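PDB 2GZS: IroE protein from Escherichia coli, which hydrolyses the trilactone of enterobactin and its C-glucosylated forms, preferring the iron-free siderophores and usually cutting once to give linear trimers. Local coordinates for residues V9-S14 with P72-V77; I45-D50 with S163-Y168; Y92-A97 with N118-L123; R143-H148 with L153-S158. One frame throughout, in Å; residues are numbered along the deposited sequence.

In the fold
All four contacts are largely buried in one alpha/beta-hydrolase sheet and the helices packed on it. Contact 1 lies farthest out, about 15 Å from the centre of the chain to its own centre, and rests on one hydroxyl-to-carbonyl bond; contacts 2 and 4, near the centre, are made by rings and aliphatic groups without a polar bond across. Contacts 1 and 2 share neighbouring strands, joined where V77 N meets M48 O at 2.8 Å. Contact 2 spans strand 143-148 of contact 4, between strands 43-48 and 167-171; R166 N lies 2.8 Å from R143 O. Contact 3 packs segment 92-97, mostly loop, against helix 117-132 and adds a bridging water; its R121 forms a salt bridge to D157 of contact 4.

Contact 1: V9-S14 with P72-V77; sequences VFYHFS and PVIVAV
Y11 reaches from the first strand of the alpha/beta-hydrolase sheet to the start of strand 73-79, past strand 26-34, which lies between the two in the sheet. The Y11 side chain crosses those of P72 and I74 at about a right angle. The phenol end does the work: Y11 OH donates to P72 O at 2.8 Å, with a C=O...O angle of 138° and the donor tilted 18° from the carbonyl plane. P72 O lies at the edge of the Y11 ring, near its plane. With CG anti to its own carbonyl carbon (chi1 -90°), Y11 directs the ring toward P72 and I74. I74 meets the ring obliquely, I74 CG1 lying 4.1 Å from Y11 CE2. A32 of the intervening strand and L63 and L66 of helix 60-66 also touch Y11, so the hydroxyl is brought to the backbone within an otherwise largely apolar setting. On the proline ring, the nearest atom to the phenol oxygen is P72 CD, 3.3 Å from Y11 OH.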
loop_
_atom_site.group_PDB
_atom_site.type_symbol
_atom_site.label_atom_id
_atom_site.label_comp_id
_atom_site.label_asym_id
_atom_site.label_seq_id
_atom_site.Cartn_x
_atom_site.Cartn_y
_atom_site.Cartn_z
ATOM N N VAL A 9 -20.190 9.331 -9.691
ATOM C CA VAL A 9 -21.366 9.451 -8.846
ATOM C C VAL A 9 -21.155 8.782 -7.518
ATOM O O VAL A 9 -21.871 8.977 -6.544
ATOM C CB VAL A 9 -22.593 8.837 -9.560
ATOM C CG1 VAL A 9 -23.081 9.720 -10.661
ATOM C CG2 VAL A 9 -22.231 7.453 -10.133
ATOM N N PHE A 10 -20.146 7.879 -7.355
ATOM C CA PHE A 10 -19.990 7.125 -6.147
ATOM C C PHE A 10 -19.052 7.771 -5.095
ATOM O O PHE A 10 -19.138 7.453 -3.940
ATOM C CB PHE A 10 -19.400 5.740 -6.556
ATOM C CG PHE A 10 -20.447 4.859 -7.286
ATOM C CD1 PHE A 10 -21.484 4.322 -6.578
ATOM C CD2 PHE A 10 -20.279 4.678 -8.654
ATOM C CE1 PHE A 10 -22.411 3.522 -7.271
ATOM C CE2 PHE A 10 -21.195 3.902 -9.357
ATOM C CZ PHE A 10 -22.248 3.389 -8.637
ATOM N N TYR A 11 -18.189 8.650 -5.586
ATOM C CA TYR A 11 -17.066 9.181 -4.797
ATOM C C TYR A 11 -16.733 10.592 -5.269
ATOM O O TYR A 11 -16.943 10.954 -6.409
ATOM C CB TYR A 11 -15.786 8.353 -5.052
ATOM C CG TYR A 11 -15.489 7.172 -4.206
ATOM C CD1 TYR A 11 -16.179 5.964 -4.349
ATOM C CD2 TYR A 11 -14.509 7.211 -3.200
ATOM C CE1 TYR A 11 -15.975 4.820 -3.594
ATOM C CE2 TYR A 11 -14.291 6.065 -2.439
ATOM C CZ TYR A 11 -14.985 4.876 -2.617
ATOM O OH TYR A 11 -14.762 3.754 -1.853
ATOM N N HIS A 12 -16.196 11.426 -4.381
ATOM C CA HIS A 12 -15.694 12.744 -4.753
ATOM C C HIS A 12 -14.194 12.811 -4.430
ATOM O O HIS A 12 -13.731 12.158 -3.532
ATOM C CB HIS A 12 -16.381 13.891 -4.010
ATOM C CG HIS A 12 -16.529 13.887 -2.539
ATOM N ND1 HIS A 12 -17.389 13.078 -1.856
ATOM C CD2 HIS A 12 -15.905 14.626 -1.573
ATOM C CE1 HIS A 12 -17.350 13.275 -0.545
ATOM N NE2 HIS A 12 -16.436 14.214 -0.387
ATOM N N PHE A 13 -13.519 13.641 -5.168
ATOM C CA PHE A 13 -12.048 13.602 -5.109
ATOM C C PHE A 13 -11.463 14.965 -4.835
ATOM O O PHE A 13 -11.984 15.979 -5.255
ATOM C CB PHE A 13 -11.549 13.204 -6.495
ATOM C CG PHE A 13 -12.002 11.846 -6.935
ATOM C CD1 PHE A 13 -11.185 10.759 -6.744
ATOM C CD2 PHE A 13 -13.272 11.710 -7.529
ATOM C CE1 PHE A 13 -11.631 9.518 -7.161
ATOM C CE2 PHE A 13 -13.688 10.455 -7.938
ATOM C CZ PHE A 13 -12.879 9.364 -7.741
ATOM N N SER A 14 -10.306 14.952 -4.161
ATOM C CA SER A 14 -9.525 16.182 -4.120
ATOM C C SER A 14 -8.059 15.827 -4.294
ATOM O O SER A 14 -7.719 14.628 -4.179
ATOM C CB SER A 14 -9.849 16.951 -2.835
ATOM O OG SER A 14 -9.634 16.136 -1.726
ATOM N N PRO A 72 -14.328 2.407 1.203
ATOM C CA PRO A 72 -13.282 3.123 1.934
ATOM C C PRO A 72 -12.942 4.484 1.355
ATOM O O PRO A 72 -13.123 4.695 0.153
ATOM C CB PRO A 72 -12.054 2.158 1.729
ATOM C CG PRO A 72 -12.307 1.642 0.339
ATOM C CD PRO A 72 -13.790 1.428 0.223
ATOM N N VAL A 73 -12.357 5.325 2.211
ATOM C CA VAL A 73 -11.557 6.426 1.673
ATOM C C VAL A 73 -10.282 5.871 0.985
ATOM O O VAL A 73 -9.678 4.945 1.564
ATOM C CB VAL A 73 -11.197 7.429 2.761
ATOM C CG1 VAL A 73 -10.266 8.549 2.358
ATOM C CG2 VAL A 73 -12.532 8.081 3.284
ATOM N N ILE A 74 -9.988 6.421 -0.172
ATOM C CA ILE A 74 -8.816 5.916 -0.927
ATOM C C ILE A 74 -7.833 7.068 -0.999
ATOM O O ILE A 74 -8.163 8.181 -1.457
ATOM C CB ILE A 74 -9.249 5.518 -2.330
ATOM C CG1 ILE A 74 -10.451 4.547 -2.314
ATOM C CG2 ILE A 74 -8.051 4.979 -3.068
ATOM C CD1 ILE A 74 -10.827 4.100 -3.715
ATOM N N VAL A 75 -6.593 6.862 -0.569
ATOM C CA VAL A 75 -5.570 7.898 -0.653
ATOM C C VAL A 75 -4.513 7.379 -1.613
ATOM O O VAL A 75 -3.785 6.452 -1.226
ATOM C CB VAL A 75 -4.939 8.274 0.701
ATOM C CG1 VAL A 75 -3.888 9.344 0.524
ATOM C CG2 VAL A 75 -6.035 8.708 1.678
ATOM N N ALA A 76 -4.438 7.924 -2.816
ATOM C CA ALA A 76 -3.461 7.448 -3.794
ATOM C C ALA A 76 -2.272 8.389 -3.726
ATOM O O ALA A 76 -2.362 9.576 -4.026
ATOM C CB ALA A 76 -4.103 7.486 -5.173
ATOM N N VAL A 77 -1.133 7.821 -3.262
ATOM C CA VAL A 77 0.051 8.677 -3.011
ATOM C C VAL A 77 0.925 8.579 -4.262
ATOM O O VAL A 77 1.611 7.527 -4.422
ATOM C CB VAL A 77 0.792 8.216 -1.772
ATOM C CG1 VAL A 77 1.995 9.109 -1.482
ATOM C CG2 VAL A 77 -0.229 8.196 -0.600
#

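Contact 2: I45-D50 with S163-Y168; sequences ILYMLD and SYFRSY
Y47 and F165 form an offset edge-to-face aromatic pair, the edge of F165 turned toward the face of Y47. Their centroids are 5.7 Å apart and their planes meet at 74°. One corner of the phenylalanine makes the touch: F165 CE1 lies 3.7 Å from Y47 CD2 and 3.9 Å from Y47 CG. Both rings have CG anti to the carbonyl carbon (chi1 -74° for Y47, -59° for F165). Y47 on strand 43-48 thereby meets F165 in the loop leading into strand 167-171; strand 143-148 lies between those two strands in the sheet. Y164 covers one face of F165, Y164 CD2 standing 3.9 Å above the ring centre. Polar bonds lie around the pair: Y47 OH is hydrogen-bonded to E133, while Y168 OH donates to F165 O at 2.8 Å from above the carbonyl plane. R143 makes a cation-pi contact with Y164. With no polar bond across, the contact rests on van der Waals packing and the edge-to-face attraction, while the Y47 hydroxyl is satisfied by E133.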
loop_
_atom_site.group_PDB
_atom_site.type_symbol
_atom_site.label_atom_id
_atom_site.label_comp_id
_atom_site.label_asym_id
_atom_site.label_seq_id
_atom_site.Cartn_x
_atom_site.Cartn_y
_atom_site.Cartn_z
ATOM N N ILE A 45 -9.869 3.193 5.529
ATOM C CA ILE A 45 -9.131 4.048 4.615
ATOM C C ILE A 45 -7.903 3.274 4.109
ATOM O O ILE A 45 -7.281 2.611 4.955
ATOM C CB ILE A 45 -8.704 5.387 5.281
ATOM C CG1 ILE A 45 -8.020 6.354 4.309
ATOM C CG2 ILE A 45 -7.871 5.153 6.564
ATOM C CD1 ILE A 45 -7.806 7.777 4.898
ATOM N N LEU A 46 -7.643 3.359 2.800
ATOM C CA LEU A 46 -6.516 2.577 2.273
ATOM C C LEU A 46 -5.577 3.565 1.572
ATOM O O LEU A 46 -6.009 4.255 0.651
ATOM C CB LEU A 46 -7.060 1.518 1.329
ATOM C CG LEU A 46 -5.950 0.553 0.806
ATOM C CD1 LEU A 46 -5.193 -0.200 1.874
ATOM C CD2 LEU A 46 -6.587 -0.412 -0.188
ATOM N N TYR A 47 -4.330 3.615 2.034
ATOM C CA TYR A 47 -3.257 4.405 1.466
ATOM C C TYR A 47 -2.520 3.555 0.411
ATOM O O TYR A 47 -2.204 2.395 0.785
ATOM C CB TYR A 47 -2.285 4.836 2.576
ATOM C CG TYR A 47 -2.859 5.951 3.464
ATOM C CD1 TYR A 47 -2.493 7.269 3.222
ATOM C CD2 TYR A 47 -3.746 5.595 4.457
ATOM C CE1 TYR A 47 -3.008 8.324 4.009
ATOM C CE2 TYR A 47 -4.249 6.647 5.234
ATOM C CZ TYR A 47 -3.875 7.939 5.001
ATOM O OH TYR A 47 -4.421 8.953 5.810
HETATM N N MSE A 48 -2.358 4.060 -0.779
HETATM C CA MSE A 48 -1.889 3.244 -1.891
HETATM C C MSE A 48 -0.716 3.914 -2.589
HETATM O O MSE A 48 -0.778 5.058 -3.010
HETATM C CB MSE A 48 -3.061 3.095 -2.909
HETATM C CG MSE A 48 -4.258 2.436 -2.136
HETATM SE SE MSE A 48 -5.693 1.886 -3.341
HETATM C CE MSE A 48 -5.255 3.618 -3.992
ATOM N N LEU A 49 0.392 3.128 -2.672
ATOM C CA LEU A 49 1.539 3.693 -3.387
ATOM C C LEU A 49 1.354 3.651 -4.917
ATOM O O LEU A 49 0.370 3.128 -5.443
ATOM C CB LEU A 49 2.782 2.888 -3.004
ATOM C CG LEU A 49 3.097 2.819 -1.498
ATOM C CD1 LEU A 49 4.544 2.290 -1.304
ATOM C CD2 LEU A 49 2.821 3.981 -0.634
ATOM N N ASP A 50 2.304 4.213 -5.652
ATOM C CA ASP A 50 2.164 4.367 -7.095
ATOM C C ASP A 50 0.839 4.996 -7.468
ATOM O O ASP A 50 0.113 4.502 -8.330
ATOM C CB ASP A 50 2.385 3.007 -7.801
ATOM C CG ASP A 50 3.833 2.536 -7.638
ATOM O OD1 ASP A 50 4.746 3.402 -7.790
ATOM O OD2 ASP A 50 3.953 1.314 -7.403
ATOM N N SER A 163 3.454 1.993 13.757
ATOM C CA SER A 163 2.265 1.740 14.586
ATOM C C SER A 163 1.052 2.438 13.999
ATOM O O SER A 163 -0.033 2.539 14.628
ATOM C CB SER A 163 2.457 2.209 16.037
ATOM O OG SER A 163 2.886 3.572 15.971
ATOM N N TYR A 164 1.138 2.972 12.803
ATOM C CA TYR A 164 0.089 3.850 12.287
ATOM C C TYR A 164 -0.980 3.092 11.528
ATOM O O TYR A 164 -2.155 3.423 11.512
ATOM C CB TYR A 164 0.711 4.912 11.347
ATOM C CG TYR A 164 -0.223 6.045 11.000
ATOM C CD1 TYR A 164 -0.447 7.087 11.919
ATOM C CD2 TYR A 164 -0.864 6.072 9.773
ATOM C CE1 TYR A 164 -1.306 8.143 11.595
ATOM C CE2 TYR A 164 -1.698 7.138 9.485
ATOM C CZ TYR A 164 -1.930 8.166 10.372
ATOM O OH TYR A 164 -2.821 9.134 9.917
ATOM N N PHE A 165 -0.572 2.056 10.770
ATOM C CA PHE A 165 -1.517 1.292 10.003
ATOM C C PHE A 165 -1.926 0.006 10.695
ATOM O O PHE A 165 -1.149 -0.565 11.457
ATOM C CB PHE A 165 -0.936 0.915 8.601
ATOM C CG PHE A 165 -0.563 2.125 7.796
ATOM C CD1 PHE A 165 -1.491 2.835 7.017
ATOM C CD2 PHE A 165 0.747 2.580 7.832
ATOM C CE1 PHE A 165 -1.058 3.964 6.363
ATOM C CE2 PHE A 165 1.128 3.721 7.172
ATOM C CZ PHE A 165 0.227 4.415 6.374
ATOM N N ARG A 166 -3.134 -0.505 10.421
ATOM C CA ARG A 166 -3.556 -1.771 10.975
ATOM C C ARG A 166 -3.528 -2.898 9.950
ATOM O O ARG A 166 -3.420 -4.068 10.339
ATOM C CB ARG A 166 -4.985 -1.598 11.539
ATOM C CG ARG A 166 -4.921 -0.689 12.784
ATOM C CD ARG A 166 -4.319 -1.447 13.962
ATOM N NE ARG A 166 -5.283 -2.357 14.573
ATOM C CZ ARG A 166 -5.952 -2.137 15.703
ATOM N NH1 ARG A 166 -5.778 -1.012 16.377
ATOM N NH2 ARG A 166 -6.803 -3.041 16.155
ATOM N N SER A 167 -3.674 -2.576 8.676
ATOM C CA SER A 167 -3.673 -3.605 7.651
ATOM C C SER A 167 -2.598 -3.289 6.596
ATOM O O SER A 167 -2.465 -2.156 6.161
ATOM C CB SER A 167 -5.056 -3.710 6.957
ATOM O OG SER A 167 -5.916 -4.357 7.926
ATOM N N TYR A 168 -1.852 -4.352 6.263
ATOM C CA TYR A 168 -0.681 -4.138 5.372
ATOM C C TYR A 168 -0.817 -5.067 4.161
ATOM O O TYR A 168 -0.725 -6.313 4.408
ATOM C CB TYR A 168 0.582 -4.430 6.174
ATOM C CG TYR A 168 0.853 -3.406 7.284
ATOM C CD1 TYR A 168 1.754 -2.391 7.155
ATOM C CD2 TYR A 168 0.105 -3.543 8.474
ATOM C CE1 TYR A 168 1.973 -1.454 8.170
ATOM C CE2 TYR A 168 0.318 -2.630 9.518
ATOM C CZ TYR A 168 1.242 -1.633 9.350
ATOM O OH TYR A 168 1.447 -0.719 10.386
#

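Contact 3: Y92-A97 with N118-L123; sequences YDYTPA and NNFRQL
D93 on segment 92-97 and F120 of helix 117-132 bring the backbones closest, their CA atoms 5.4 Å apart. F120 CB sits 3.3 Å from D93 O, and the ring, carried with CG anti to the backbone N (chi1 176°), turns a face to the D93 side chain, which crosses it at about a right angle. D93 CB makes an off-centre CH-pi contact, 4.2 Å from the F120 centroid, with carboxylate and ring planes only 12° apart. The carboxylate itself is held by R25, Y27 and Y79. Farther along the ring, Y94 CE1 approaches F120 CE2 at 3.7 Å, the two rings inclined at 45° in neither a stack nor an edge-to-face pair. On the more exposed side a water bridges Y92 OH at 2.9 Å and N119 OD1 at 2.7 Å, donating to the latter. Y94 OH is hydrogen-bonded to D50 N. The Y94 side chain, about 8 Å from that of the active-site S149, touches the GxSxG turn, so this packing lies beside the nucleophile elbow of an alpha/beta hydrolase.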
loop_
_atom_site.group_PDB
_atom_site.type_symbol
_atom_site.label_atom_id
_atom_site.label_comp_id
_atom_site.label_asym_id
_atom_site.label_seq_id
_atom_site.Cartn_x
_atom_site.Cartn_y
_atom_site.Cartn_z
ATOM N N TYR A 92 13.715 5.121 -4.763
ATOM C CA TYR A 92 14.293 5.669 -3.515
ATOM C C TYR A 92 13.322 5.532 -2.343
ATOM O O TYR A 92 13.616 4.994 -1.294
ATOM C CB TYR A 92 14.681 7.127 -3.721
ATOM C CG TYR A 92 15.467 7.598 -2.485
ATOM C CD1 TYR A 92 16.718 7.100 -2.142
ATOM C CD2 TYR A 92 14.928 8.546 -1.650
ATOM C CE1 TYR A 92 17.395 7.565 -0.984
ATOM C CE2 TYR A 92 15.535 9.026 -0.508
ATOM C CZ TYR A 92 16.777 8.509 -0.201
ATOM O OH TYR A 92 17.411 8.986 0.938
ATOM N N ASP A 93 12.094 6.098 -2.597
ATOM C CA ASP A 93 11.177 6.182 -1.446
ATOM C C ASP A 93 10.698 4.896 -0.882
ATOM O O ASP A 93 10.348 4.780 0.301
ATOM C CB ASP A 93 9.931 6.969 -1.889
ATOM C CG ASP A 93 10.104 8.454 -2.056
ATOM O OD1 ASP A 93 11.047 9.003 -1.423
ATOM O OD2 ASP A 93 9.335 9.091 -2.791
ATOM N N TYR A 94 10.620 3.821 -1.758
ATOM C CA TYR A 94 9.961 2.594 -1.323
ATOM C C TYR A 94 10.889 1.534 -0.796
ATOM O O TYR A 94 10.446 0.491 -0.257
ATOM C CB TYR A 94 9.129 1.986 -2.473
ATOM C CG TYR A 94 8.001 2.874 -2.992
ATOM C CD1 TYR A 94 7.637 4.084 -2.425
ATOM C CD2 TYR A 94 7.296 2.420 -4.111
ATOM C CE1 TYR A 94 6.583 4.858 -2.955
ATOM C CE2 TYR A 94 6.258 3.172 -4.651
ATOM C CZ TYR A 94 5.920 4.381 -4.062
ATOM O OH TYR A 94 4.885 5.136 -4.603
ATOM N N THR A 95 12.202 1.806 -0.928
ATOM C CA THR A 95 13.115 0.725 -0.601
ATOM C C THR A 95 13.876 0.911 0.713
ATOM O O THR A 95 14.305 2.019 1.043
ATOM C CB THR A 95 14.195 0.559 -1.708
ATOM O OG1 THR A 95 14.812 1.844 -1.919
ATOM C CG2 THR A 95 13.607 0.003 -2.996
ATOM N N PRO A 96 14.092 -0.159 1.474
ATOM C CA PRO A 96 14.899 -0.115 2.710
ATOM C C PRO A 96 16.370 -0.285 2.305
ATOM O O PRO A 96 16.675 -0.647 1.136
ATOM C CB PRO A 96 14.428 -1.362 3.486
ATOM C CG PRO A 96 14.169 -2.329 2.381
ATOM C CD PRO A 96 13.575 -1.535 1.220
ATOM N N ALA A 97 17.296 -0.105 3.214
ATOM C CA ALA A 97 18.719 -0.326 2.973
ATOM C C ALA A 97 19.121 -1.589 2.232
ATOM O O ALA A 97 19.928 -1.477 1.303
ATOM C CB ALA A 97 19.385 -0.412 4.359
ATOM N N ASN A 118 12.535 4.932 5.223
ATOM C CA ASN A 118 12.157 5.515 6.529
ATOM C C ASN A 118 11.809 6.961 6.366
ATOM O O ASN A 118 10.860 7.427 7.058
ATOM C CB ASN A 118 13.317 5.315 7.483
ATOM C CG ASN A 118 13.537 3.898 7.919
ATOM O OD1 ASN A 118 12.700 3.010 7.791
ATOM N ND2 ASN A 118 14.699 3.651 8.538
ATOM N N ASN A 119 12.479 7.701 5.496
ATOM C CA ASN A 119 12.098 9.125 5.352
ATOM C C ASN A 119 10.756 9.250 4.658
ATOM O O ASN A 119 10.012 10.176 4.999
ATOM C CB ASN A 119 13.132 9.890 4.521
ATOM C CG ASN A 119 14.571 9.811 5.012
ATOM O OD1 ASN A 119 15.427 9.364 4.258
ATOM N ND2 ASN A 119 14.817 10.249 6.216
ATOM N N PHE A 120 10.456 8.325 3.725
ATOM C CA PHE A 120 9.141 8.398 3.052
ATOM C C PHE A 120 8.071 8.014 4.079
ATOM O O PHE A 120 7.000 8.670 4.065
ATOM C CB PHE A 120 9.157 7.461 1.851
ATOM C CG PHE A 120 7.782 7.414 1.150
ATOM C CD1 PHE A 120 7.210 8.562 0.621
ATOM C CD2 PHE A 120 7.119 6.186 1.075
ATOM C CE1 PHE A 120 5.959 8.493 -0.018
ATOM C CE2 PHE A 120 5.855 6.156 0.476
ATOM C CZ PHE A 120 5.258 7.296 -0.046
ATOM N N ARG A 121 8.290 7.044 4.930
ATOM C CA ARG A 121 7.297 6.689 5.955
ATOM C C ARG A 121 7.097 7.889 6.879
ATOM O O ARG A 121 5.948 8.108 7.273
ATOM C CB ARG A 121 7.703 5.437 6.708
ATOM C CG ARG A 121 6.554 4.988 7.655
ATOM C CD ARG A 121 6.663 3.484 8.008
ATOM N NE ARG A 121 8.040 3.149 8.163
ATOM C CZ ARG A 121 8.871 2.437 7.384
ATOM N NH1 ARG A 121 10.116 2.376 7.858
ATOM N NH2 ARG A 121 8.571 1.834 6.247
ATOM N N GLN A 122 8.139 8.635 7.262
ATOM C CA GLN A 122 7.898 9.803 8.138
ATOM C C GLN A 122 7.062 10.792 7.397
ATOM O O GLN A 122 6.135 11.401 7.969
ATOM C CB GLN A 122 9.296 10.390 8.471
ATOM C CG GLN A 122 9.214 11.787 9.088
ATOM C CD GLN A 122 9.786 11.835 10.495
ATOM O OE1 GLN A 122 9.445 12.748 11.261
ATOM N NE2 GLN A 122 10.640 10.831 10.727
ATOM N N LEU A 123 7.288 11.063 6.134
ATOM C CA LEU A 123 6.484 11.977 5.344
ATOM C C LEU A 123 5.029 11.483 5.362
ATOM O O LEU A 123 4.042 12.226 5.576
ATOM C CB LEU A 123 6.974 12.044 3.893
ATOM C CG LEU A 123 5.987 12.642 2.905
ATOM C CD1 LEU A 123 5.859 14.141 3.159
ATOM C CD2 LEU A 123 6.434 12.435 1.457
HETATM O O HOH W 1 16.278 11.204 2.413
#

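Contact 4: R143-H148 with L153-S158; sequences RGLWGH and LFVLDS
V155 packs directly onto the backbone of strand 143-148 at G147. V155 CG2 lies 3.4 Å from G147 N and 3.8 Å from W146 C, an approach made where glycine has no side chain to intervene. With CG1 anti to the backbone N (chi1 173°), the valine turns CG2 to the strand, and L145 slides past in the opposite direction, L145 CG being 4.0 Å from V155 CG2. The CD2 branch of L145 touches both F154 and S158: L145 CD2 stands 3.7 Å from S158 CB and 3.9 Å from F154 CE2, meeting the phenylalanine ring obliquely. This is the strand-to-helix half of a beta-alpha-beta unit, with axes 7.3 Å apart and N-to-C directions at 143°. It contains the first glycine of a GxSxG nucleophile elbow, whose serine is the active-site S149. Polar bonding stays inside the helix: S158 OG donates to F154 O at 2.9 Å from above its plane, while S158 N reaches the same oxygen from the opposite face. S158 OG also lies 3.2 Å above the F154 ring, offset from its centre, and is hydrogen-bonded to R121 NH2. Little contact is made, by contrast, by W146 and H148, whose side chains point away from the helix; both rings pack edge-to-face with F251, and H148 touches the bound diisopropyl phosphonate.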
loop_
_atom_site.group_PDB
_atom_site.type_symbol
_atom_site.label_atom_id
_atom_site.label_comp_id
_atom_site.label_asym_id
_atom_site.label_seq_id
_atom_site.Cartn_x
_atom_site.Cartn_y
_atom_site.Cartn_z
ATOM N N ARG A 143 -7.368 1.355 9.097
ATOM C CA ARG A 143 -6.398 2.056 8.232
ATOM C C ARG A 143 -5.444 1.057 7.595
ATOM O O ARG A 143 -4.799 0.304 8.322
ATOM C CB ARG A 143 -5.631 3.077 9.070
ATOM C CG ARG A 143 -4.733 3.957 8.204
ATOM C CD ARG A 143 -4.033 4.927 9.097
ATOM N NE ARG A 143 -4.777 6.101 9.631
ATOM C CZ ARG A 143 -4.685 6.436 10.923
ATOM N NH1 ARG A 143 -3.941 5.821 11.847
ATOM N NH2 ARG A 143 -5.334 7.482 11.406
ATOM N N GLY A 144 -5.406 1.078 6.262
ATOM C CA GLY A 144 -4.527 0.077 5.576
ATOM C C GLY A 144 -3.591 0.801 4.629
ATOM O O GLY A 144 -3.665 1.953 4.289
ATOM N N LEU A 145 -2.554 -0.004 4.231
ATOM C CA LEU A 145 -1.466 0.437 3.344
ATOM C C LEU A 145 -1.286 -0.621 2.250
ATOM O O LEU A 145 -1.213 -1.801 2.633
ATOM C CB LEU A 145 -0.189 0.604 4.194
ATOM C CG LEU A 145 1.067 0.994 3.313
ATOM C CD1 LEU A 145 0.932 2.408 2.790
ATOM C CD2 LEU A 145 2.279 0.871 4.222
ATOM N N TRP A 146 -1.173 -0.250 1.008
ATOM C CA TRP A 146 -0.939 -1.180 -0.108
ATOM C C TRP A 146 0.177 -0.642 -0.979
ATOM O O TRP A 146 0.306 0.538 -1.258
ATOM C CB TRP A 146 -2.260 -1.268 -0.982
ATOM C CG TRP A 146 -2.036 -2.071 -2.262
ATOM C CD1 TRP A 146 -2.200 -3.440 -2.411
ATOM C CD2 TRP A 146 -1.602 -1.546 -3.538
ATOM N NE1 TRP A 146 -1.876 -3.742 -3.717
ATOM C CE2 TRP A 146 -1.520 -2.662 -4.438
ATOM C CE3 TRP A 146 -1.277 -0.250 -3.996
ATOM C CZ2 TRP A 146 -1.121 -2.483 -5.786
ATOM C CZ3 TRP A 146 -0.880 -0.087 -5.356
ATOM C CH2 TRP A 146 -0.824 -1.216 -6.190
ATOM N N GLY A 147 0.955 -1.645 -1.513
ATOM C CA GLY A 147 1.939 -1.329 -2.554
ATOM C C GLY A 147 2.358 -2.596 -3.307
ATOM O O GLY A 147 2.198 -3.673 -2.758
ATOM N N HIS A 148 2.863 -2.321 -4.534
ATOM C CA HIS A 148 3.268 -3.435 -5.404
ATOM C C HIS A 148 4.742 -3.297 -5.810
ATOM O O HIS A 148 5.189 -2.232 -6.128
ATOM C CB HIS A 148 2.376 -3.387 -6.681
ATOM C CG HIS A 148 2.728 -4.389 -7.755
ATOM N ND1 HIS A 148 3.564 -4.049 -8.801
ATOM C CD2 HIS A 148 2.351 -5.675 -7.914
ATOM C CE1 HIS A 148 3.663 -5.131 -9.568
ATOM N NE2 HIS A 148 2.968 -6.139 -9.094
ATOM N N LEU A 153 7.725 -4.075 -1.048
ATOM C CA LEU A 153 8.798 -4.022 -0.059
ATOM C C LEU A 153 8.538 -2.936 1.011
ATOM O O LEU A 153 8.760 -3.190 2.212
ATOM C CB LEU A 153 10.181 -3.689 -0.686
ATOM C CG LEU A 153 10.556 -4.722 -1.766
ATOM C CD1 LEU A 153 11.907 -4.303 -2.376
ATOM C CD2 LEU A 153 10.623 -6.123 -1.159
ATOM N N PHE A 154 8.066 -1.800 0.518
ATOM C CA PHE A 154 7.769 -0.703 1.445
ATOM C C PHE A 154 6.723 -1.151 2.460
ATOM O O PHE A 154 6.810 -0.818 3.647
ATOM C CB PHE A 154 7.232 0.532 0.692
ATOM C CG PHE A 154 6.959 1.661 1.673
ATOM C CD1 PHE A 154 7.996 2.415 2.213
ATOM C CD2 PHE A 154 5.644 1.937 2.059
ATOM C CE1 PHE A 154 7.714 3.401 3.162
ATOM C CE2 PHE A 154 5.339 2.921 3.012
ATOM C CZ PHE A 154 6.394 3.654 3.520
ATOM N N VAL A 155 5.703 -1.923 1.990
ATOM C CA VAL A 155 4.682 -2.362 2.966
ATOM C C VAL A 155 5.231 -3.275 4.023
ATOM O O VAL A 155 4.936 -3.191 5.205
ATOM C CB VAL A 155 3.533 -3.048 2.211
ATOM C CG1 VAL A 155 2.494 -3.685 3.134
ATOM C CG2 VAL A 155 2.821 -2.029 1.326
ATOM N N LEU A 156 6.122 -4.222 3.631
ATOM C CA LEU A 156 6.780 -5.109 4.631
ATOM C C LEU A 156 7.627 -4.294 5.614
ATOM O O LEU A 156 7.560 -4.523 6.835
ATOM C CB LEU A 156 7.665 -6.154 3.952
ATOM C CG LEU A 156 6.938 -7.207 3.115
ATOM C CD1 LEU A 156 7.942 -8.143 2.417
ATOM C CD2 LEU A 156 5.941 -7.999 3.954
ATOM N N ASP A 157 8.390 -3.362 5.099
ATOM C CA ASP A 157 9.233 -2.469 5.890
ATOM C C ASP A 157 8.370 -1.722 6.921
ATOM O O ASP A 157 8.764 -1.539 8.096
ATOM C CB ASP A 157 10.040 -1.554 4.980
ATOM C CG ASP A 157 11.060 -0.690 5.709
ATOM O OD1 ASP A 157 11.952 -1.315 6.368
ATOM O OD2 ASP A 157 11.058 0.558 5.686
ATOM N N SER A 158 7.181 -1.321 6.470
ATOM C CA SER A 158 6.286 -0.544 7.338
ATOM C C SER A 158 5.598 -1.481 8.324
ATOM O O SER A 158 5.411 -1.097 9.504
ATOM C CB SER A 158 5.201 0.101 6.439
ATOM O OG SER A 158 5.800 1.042 5.578
#